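Local coordinates for protein hydrogenase maturation factor (Thermoanaerobacter tengcongensis, PDB 3VTH) that probably transfers the carbamoyl group of carbamoyl phosphate, in an ATP-dependent reaction, to the C-terminal cysteine of HypE during maturation of [NiFe]-hydrogenases, at residues Gln390-Lys395 and Ala421-His426; Ala400-Val405 and Val456-Met461; His495-Lys500 and Ile694-Leu699. One frame throughout, in Å; residues are numbered along the deposited sequence.

Contact 1. Residues Gln390-Lys395 and Ala421-His426; sequences QPILLK and AFISHH
Pro391 lies beside the ring of Phe422, the two side chains pointing the same way. Round its own ring, Pro391 first offers CB, which comes within 3.7 Å of Phe422 CD1 and makes an off-centre CH-pi contact, 29° from the ring normal. CG then meets Phe422 CE1 at 3.9 Å, and CD is a little farther from that same CE1. Proline suits the place because neither cross-strand bond uses its nitrogen, while its ring carbons give a rigid surface to Phe422. CB of Phe422 points away from segment 390-395, but with CG anti to the carbonyl carbon (chi1 -71°) the ring comes back beside Pro391; it also stacks on Phe450.

Next to this pair, Ile392 and Ala421 form an antiparallel hydrogen-bonded pair: Ile392 N reaches Ala421 O at 2.9 Å, and Ala421 N returns a nearly straight bond (172°) to Ile392 O. Ala421 O also takes a weak bond from Ile423 N, which makes Phe422 the centre of an inverse gamma turn. A water donates to both Gln390 O and Ile423 O, joining the backbones.

Ala421 CB is small enough to let Ile392 CB approach to 4.1 Å, while Leu394 CD1 lies 4.2 Å from Ala421 CB; Leu394 and Ala421 also pack on helix 737-749. This is a short antiparallel edge pairing: strand 392-393 is an outermost strand of the mixed sheet of the Kae1-like, actin-type ATPase domain.

Contact 2. Residues Ala400-Val405 and Val456-Met461; sequences ASILAV and VVAHDM
Leu403 O receives the amide of Ala458, with N 2.8 Å away, and on the same oxygen a CA-H...O contact from Val457 CA at 3.2 Å. Val457 CG2 also leans on this carbonyl: CG1 sits between the backbone N and the carbonyl carbon (chi1 61°), which puts CG2 anti to N and 3.4 Å from Leu403 O. Leu403 also bonds by N to Val456 O, and this reach to both Val456 and Ala458 is the staggered pattern of parallel strands. Val405 N to Ala458 O continues it; the bond of Val456 N to Ser401 O is weak.

Beta-branched Ile402, Val456 and Val457 suit the extended strands. Ile402 and Val456 run side by side, with Ile402 CG1 4.2 Å from Val456 CB. Ala404 CB and Ala458 CB meet at 4.3 Å, and such short side chains let helix 737-749 lie close. Val405 CG1 touches Val457 CG2 at 3.6 Å, and Val405 CG2 rests 3.5 Å from His459 CB. One residue past His459, Asp460 OD1 is hydrogen-bonded to ND1 of His483, an iron ligand, and so is a second-shell residue of the metal site.

Helix 737-749 packs on the face of Ile402, Ala404 and Ala458. Helix 466-473 packs on Val405, Val457 and His459. Strand 414-417 flanks 402-404 antiparallel, and strand 478-481 extends the sheet parallel beyond 456-460.

Contact 3. Residues His495-Lys500 and Ile694-Leu699; sequences HNLDEK and INKVVL
Glu499 and Lys696 cross at about a right angle and form a salt bridge, where the loop after a helix closed by a Schellman motif meets a strand of the actin-like fold. Lys696 NZ is 2.8 Å from Glu499 OE1, which it meets from above the carboxylate plane, 39° out of it. The lysine chain is extended as far as CE and bends only at the end (chi4 64°), turning NZ onto the oxygen. Its aliphatic part is used as well: CE lies 4.1 Å from Leu497 CD2, a reason for a long lysine at this partly exposed position.

Deeper in, Leu497 CD1 and Val698 CG2 approach tip to tip at 4.2 Å. Toward the surface, Ile694 CD1 packs 3.9 Å from Lys500 CB while the end of Lys500 leads away.

The second shell fixes both sides. Strand 696-700 pairs in parallel with strand 501-507, Lys696 and Val698 both bonding to Ile502, and Glu723 is a long, weak second ion partner of Lys696. Val698 also rests on helix 483-494, which carries the iron ligands His483 and His487. Asn496, at positive phi, closes that helix, with Leu497 N bonded to Met492 O and Asn496 N to Ala493 O.

Contacts 1 and 2 are buried and belong to one mixed sheet: contact 1 pairs its outermost strand 392-393 antiparallel with 420-423, whereas contact 2 joins two inner strands in parallel. Helix 737-749 packs on both. Contact 3 involves a different sheet, is only partly buried, and brings a loop rather than a second strand against strand 696-700. The chemistry follows: backbone bonds and apolar packing in the first two, a salt bridge over a small apolar layer in the third. Contacts 1 and 3 touch lightly, where Leu393 O packs 4.0 Å from Asn496 ND2. Side chains of all three contacts come within about 10 Å of the side chain of an iron ligand.

Contact 1. Residues Gln390-Lys395 and Ala421-His426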
# COMPACT_ATOMS: atom_id res chain seq x y z
N GLN A 390 -4.47 -3.46 -8.83
CA GLN A 390 -5.94 -3.66 -8.82
C GLN A 390 -6.61 -2.30 -8.55
O GLN A 390 -6.24 -1.61 -7.57
CB GLN A 390 -6.37 -4.71 -7.80
CG GLN A 390 -7.91 -4.92 -7.70
CD GLN A 390 -8.30 -6.06 -6.76
OE1 GLN A 390 -7.47 -6.88 -6.38
NE2 GLN A 390 -9.58 -6.11 -6.40
N PRO A 391 -7.56 -1.91 -9.42
CA PRO A 391 -8.17 -0.60 -9.26
C PRO A 391 -9.17 -0.54 -8.12
O PRO A 391 -9.67 -1.58 -7.66
CB PRO A 391 -8.87 -0.37 -10.60
CG PRO A 391 -9.25 -1.81 -11.05
CD PRO A 391 -8.06 -2.62 -10.63
N ILE A 392 -9.44 0.68 -7.65
CA ILE A 392 -10.57 0.96 -6.79
C ILE A 392 -11.81 1.12 -7.68
O ILE A 392 -11.79 1.86 -8.66
CB ILE A 392 -10.34 2.25 -5.95
CG1 ILE A 392 -9.04 2.14 -5.11
CG2 ILE A 392 -11.54 2.58 -5.05
CD1 ILE A 392 -8.90 0.86 -4.31
N LEU A 393 -12.87 0.41 -7.32
CA LEU A 393 -14.11 0.46 -8.09
C LEU A 393 -14.90 1.71 -7.76
O LEU A 393 -15.15 2.01 -6.58
CB LEU A 393 -14.95 -0.80 -7.85
CG LEU A 393 -16.10 -1.09 -8.83
CD1 LEU A 393 -15.59 -1.19 -10.26
CD2 LEU A 393 -16.88 -2.36 -8.42
N LEU A 394 -15.26 2.45 -8.80
CA LEU A 394 -16.13 3.61 -8.63
C LEU A 394 -17.59 3.21 -8.92
O LEU A 394 -17.85 2.32 -9.71
CB LEU A 394 -15.66 4.77 -9.52
CG LEU A 394 -14.19 5.17 -9.28
CD1 LEU A 394 -13.68 6.20 -10.27
CD2 LEU A 394 -13.98 5.65 -7.84
N LYS A 395 -18.54 3.88 -8.27
CA LYS A 395 -19.98 3.61 -8.43
C LYS A 395 -20.46 3.98 -9.84
O LYS A 395 -21.25 3.26 -10.44
CB LYS A 395 -20.76 4.37 -7.36
CG LYS A 395 -22.28 4.24 -7.42
CD LYS A 395 -22.94 5.32 -6.54
CE LYS A 395 -24.44 5.46 -6.82
NZ LYS A 395 -25.21 4.24 -6.41
N ALA A 421 -10.59 3.62 -10.58
CA ALA A 421 -9.52 4.51 -10.16
C ALA A 421 -8.28 3.62 -10.03
O ALA A 421 -8.18 2.81 -9.11
CB ALA A 421 -9.85 5.18 -8.82
N PHE A 422 -7.41 3.70 -11.03
CA PHE A 422 -6.16 2.97 -11.05
C PHE A 422 -5.16 3.75 -10.22
O PHE A 422 -4.45 4.61 -10.75
CB PHE A 422 -5.65 2.84 -12.48
CG PHE A 422 -6.46 1.90 -13.33
CD1 PHE A 422 -6.33 0.51 -13.19
CD2 PHE A 422 -7.35 2.40 -14.29
CE1 PHE A 422 -7.09 -0.37 -13.99
CE2 PHE A 422 -8.10 1.53 -15.09
CZ PHE A 422 -7.98 0.15 -14.95
N ILE A 423 -5.13 3.48 -8.93
CA ILE A 423 -4.12 4.08 -8.06
C ILE A 423 -2.80 3.27 -8.21
O ILE A 423 -2.81 2.02 -8.21
CB ILE A 423 -4.60 4.19 -6.58
CG1 ILE A 423 -3.58 4.96 -5.73
CG2 ILE A 423 -4.88 2.79 -6.00
CD1 ILE A 423 -4.07 5.35 -4.29
N SER A 424 -1.69 3.97 -8.38
CA SER A 424 -0.43 3.30 -8.64
C SER A 424 0.04 2.61 -7.39
O SER A 424 -0.36 2.96 -6.27
CB SER A 424 0.63 4.30 -9.09
OG SER A 424 1.15 5.07 -8.00
N HIS A 425 0.91 1.62 -7.57
CA HIS A 425 1.65 1.09 -6.45
C HIS A 425 2.49 2.20 -5.81
O HIS A 425 2.79 3.20 -6.44
CB HIS A 425 2.55 -0.07 -6.89
CG HIS A 425 3.63 0.30 -7.87
ND1 HIS A 425 3.40 0.45 -9.22
CD2 HIS A 425 4.96 0.51 -7.69
CE1 HIS A 425 4.54 0.74 -9.83
NE2 HIS A 425 5.50 0.79 -8.92
N HIS A 426 2.84 1.99 -4.54
CA HIS A 426 3.75 2.87 -3.81
C HIS A 426 4.97 3.26 -4.65
O HIS A 426 5.68 2.39 -5.17
CB HIS A 426 4.22 2.13 -2.56
CG HIS A 426 5.27 2.84 -1.77
ND1 HIS A 426 6.61 2.50 -1.83
CD2 HIS A 426 5.18 3.86 -0.89
CE1 HIS A 426 7.30 3.28 -1.01
NE2 HIS A 426 6.45 4.10 -0.42
O HOH W 1 -3.77 -0.23 -6.91

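Contact 2. Residues Ala400-Val405 and Val456-Met461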
# COMPACT_ATOMS: atom_id res chain seq x y z
N ALA A 400 -14.44 12.20 -17.45
CA ALA A 400 -13.31 12.15 -18.38
C ALA A 400 -12.15 11.55 -17.58
O ALA A 400 -12.27 11.44 -16.37
CB ALA A 400 -12.97 13.57 -18.86
N SER A 401 -11.06 11.16 -18.24
CA SER A 401 -9.88 10.63 -17.52
C SER A 401 -9.10 11.74 -16.80
O SER A 401 -8.75 12.78 -17.38
CB SER A 401 -8.96 9.83 -18.43
OG SER A 401 -9.48 8.53 -18.67
N ILE A 402 -8.82 11.49 -15.52
CA ILE A 402 -8.09 12.44 -14.70
C ILE A 402 -6.80 11.78 -14.23
O ILE A 402 -6.81 10.61 -13.87
CB ILE A 402 -8.93 12.88 -13.48
CG1 ILE A 402 -10.03 13.86 -13.94
CG2 ILE A 402 -8.05 13.53 -12.36
CD1 ILE A 402 -11.11 14.13 -12.91
N LEU A 403 -5.70 12.51 -14.28
CA LEU A 403 -4.50 12.08 -13.58
C LEU A 403 -4.39 12.90 -12.28
O LEU A 403 -4.36 14.12 -12.32
CB LEU A 403 -3.26 12.31 -14.46
CG LEU A 403 -1.88 12.19 -13.78
CD1 LEU A 403 -1.60 10.74 -13.31
CD2 LEU A 403 -0.81 12.66 -14.75
N ALA A 404 -4.33 12.20 -11.15
CA ALA A 404 -4.07 12.82 -9.86
C ALA A 404 -2.64 12.49 -9.47
O ALA A 404 -2.28 11.32 -9.41
CB ALA A 404 -5.06 12.33 -8.82
N VAL A 405 -1.83 13.52 -9.23
CA VAL A 405 -0.39 13.37 -9.15
C VAL A 405 0.10 12.95 -7.77
O VAL A 405 1.26 12.57 -7.62
CB VAL A 405 0.38 14.64 -9.63
CG1 VAL A 405 0.13 14.88 -11.15
CG2 VAL A 405 0.04 15.86 -8.78
N VAL A 456 -7.52 16.01 -17.63
CA VAL A 456 -7.41 17.01 -16.57
C VAL A 456 -6.44 16.44 -15.54
O VAL A 456 -6.41 15.22 -15.32
CB VAL A 456 -8.80 17.30 -15.92
CG1 VAL A 456 -8.68 18.17 -14.69
CG2 VAL A 456 -9.76 18.00 -16.93
N VAL A 457 -5.63 17.32 -14.94
CA VAL A 457 -4.69 16.89 -13.90
C VAL A 457 -5.07 17.52 -12.57
O VAL A 457 -5.34 18.73 -12.50
CB VAL A 457 -3.22 17.21 -14.28
CG1 VAL A 457 -3.00 18.72 -14.44
CG2 VAL A 457 -2.25 16.69 -13.19
N ALA A 458 -5.11 16.71 -11.52
CA ALA A 458 -5.40 17.17 -10.17
C ALA A 458 -4.12 17.10 -9.35
O ALA A 458 -3.31 16.15 -9.49
CB ALA A 458 -6.50 16.32 -9.53
N HIS A 459 -3.92 18.11 -8.51
CA HIS A 459 -2.68 18.21 -7.75
C HIS A 459 -2.92 18.91 -6.42
O HIS A 459 -3.97 19.56 -6.22
CB HIS A 459 -1.61 18.95 -8.57
CG HIS A 459 -1.94 20.39 -8.85
ND1 HIS A 459 -1.69 21.41 -7.95
CD2 HIS A 459 -2.50 20.97 -9.93
CE1 HIS A 459 -2.08 22.56 -8.47
NE2 HIS A 459 -2.58 22.32 -9.68
N ASP A 460 -1.96 18.79 -5.51
CA ASP A 460 -2.02 19.44 -4.22
C ASP A 460 -1.82 20.95 -4.36
O ASP A 460 -1.09 21.41 -5.26
CB ASP A 460 -0.92 18.87 -3.31
CG ASP A 460 -1.25 19.05 -1.82
OD1 ASP A 460 -1.75 18.09 -1.21
OD2 ASP A 460 -0.98 20.13 -1.26
N MET A 461 -2.43 21.71 -3.46
CA MET A 461 -2.18 23.16 -3.43
C MET A 461 -0.72 23.52 -3.13
O MET A 461 -0.28 24.61 -3.48
CB MET A 461 -3.10 23.87 -2.45
CG MET A 461 -4.56 23.84 -2.86
SD MET A 461 -5.63 24.52 -1.59
CE MET A 461 -7.14 24.66 -2.54

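Contact 3. Residues His495-Lys500 and Ile694-Leu699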
# COMPACT_ATOMS: atom_id res chain seq x y z
N HIS A 495 -15.58 4.11 0.28
CA HIS A 495 -16.87 3.77 0.84
C HIS A 495 -18.04 4.29 0.03
O HIS A 495 -19.17 4.25 0.50
CB HIS A 495 -16.95 4.23 2.30
CG HIS A 495 -15.92 3.58 3.18
ND1 HIS A 495 -16.08 2.30 3.69
CD2 HIS A 495 -14.71 4.00 3.60
CE1 HIS A 495 -15.01 1.98 4.40
NE2 HIS A 495 -14.17 3.00 4.37
N ASN A 496 -17.77 4.75 -1.19
CA ASN A 496 -18.82 5.28 -2.08
C ASN A 496 -19.66 6.40 -1.45
O ASN A 496 -20.87 6.47 -1.65
CB ASN A 496 -19.71 4.14 -2.60
CG ASN A 496 -18.90 2.99 -3.18
OD1 ASN A 496 -19.01 1.84 -2.72
ND2 ASN A 496 -18.06 3.29 -4.15
N LEU A 497 -19.00 7.26 -0.68
CA LEU A 497 -19.69 8.38 -0.07
C LEU A 497 -19.60 9.59 -0.99
O LEU A 497 -18.55 9.86 -1.59
CB LEU A 497 -19.12 8.71 1.31
CG LEU A 497 -19.11 7.59 2.35
CD1 LEU A 497 -18.39 8.04 3.62
CD2 LEU A 497 -20.53 7.08 2.67
N ASP A 498 -20.72 10.30 -1.08
CA ASP A 498 -20.88 11.43 -1.99
C ASP A 498 -21.93 12.36 -1.40
O ASP A 498 -23.03 12.54 -1.96
CB ASP A 498 -21.31 10.92 -3.38
CG ASP A 498 -21.52 12.04 -4.39
OD1 ASP A 498 -22.28 11.81 -5.36
OD2 ASP A 498 -20.94 13.14 -4.23
N GLU A 499 -21.59 12.92 -0.24
CA GLU A 499 -22.44 13.81 0.54
C GLU A 499 -21.53 14.50 1.55
O GLU A 499 -20.37 14.12 1.70
CB GLU A 499 -23.52 13.01 1.28
CG GLU A 499 -22.97 12.04 2.36
CD GLU A 499 -24.05 11.10 2.88
OE1 GLU A 499 -24.58 11.33 3.99
OE2 GLU A 499 -24.38 10.13 2.15
N LYS A 500 -22.05 15.51 2.24
CA LYS A 500 -21.27 16.20 3.26
C LYS A 500 -21.06 15.31 4.48
O LYS A 500 -22.01 14.77 5.04
CB LYS A 500 -21.94 17.52 3.67
CG LYS A 500 -21.67 18.69 2.72
CD LYS A 500 -22.46 19.90 3.18
CE LYS A 500 -22.81 20.84 2.03
NZ LYS A 500 -21.70 21.76 1.69
N ILE A 694 -25.30 16.40 10.60
CA ILE A 694 -24.42 15.40 9.95
C ILE A 694 -23.99 14.29 10.91
O ILE A 694 -23.47 14.55 11.99
CB ILE A 694 -23.21 16.06 9.25
CG1 ILE A 694 -23.71 17.00 8.14
CG2 ILE A 694 -22.24 15.00 8.68
CD1 ILE A 694 -22.64 17.88 7.54
N ASN A 695 -24.22 13.04 10.49
CA ASN A 695 -23.99 11.86 11.33
C ASN A 695 -22.89 10.90 10.80
O ASN A 695 -22.59 9.87 11.42
CB ASN A 695 -25.31 11.10 11.54
CG ASN A 695 -25.23 10.10 12.68
OD1 ASN A 695 -24.93 10.46 13.83
ND2 ASN A 695 -25.50 8.83 12.37
N LYS A 696 -22.31 11.25 9.65
CA LYS A 696 -21.20 10.49 9.07
C LYS A 696 -19.89 11.19 9.38
O LYS A 696 -19.76 12.41 9.18
CB LYS A 696 -21.35 10.34 7.56
CG LYS A 696 -22.53 9.44 7.11
CD LYS A 696 -22.43 9.15 5.62
CE LYS A 696 -23.56 8.23 5.12
NZ LYS A 696 -24.91 8.84 5.25
N VAL A 697 -18.94 10.41 9.88
CA VAL A 697 -17.62 10.90 10.26
C VAL A 697 -16.56 10.09 9.52
O VAL A 697 -16.59 8.85 9.56
CB VAL A 697 -17.37 10.75 11.76
CG1 VAL A 697 -15.95 11.25 12.12
CG2 VAL A 697 -18.42 11.50 12.57
N VAL A 698 -15.64 10.80 8.86
CA VAL A 698 -14.53 10.18 8.16
C VAL A 698 -13.22 10.53 8.89
O VAL A 698 -12.95 11.70 9.18
CB VAL A 698 -14.45 10.69 6.69
CG1 VAL A 698 -13.17 10.21 6.01
CG2 VAL A 698 -15.68 10.25 5.89
N LEU A 699 -12.40 9.51 9.15
CA LEU A 699 -11.11 9.71 9.79
C LEU A 699 -10.03 9.39 8.79
O LEU A 699 -10.00 8.29 8.25
CB LEU A 699 -10.95 8.80 11.03
CG LEU A 699 -12.13 8.71 12.00
CD1 LEU A 699 -11.90 7.58 13.03
CD2 LEU A 699 -12.36 10.04 12.72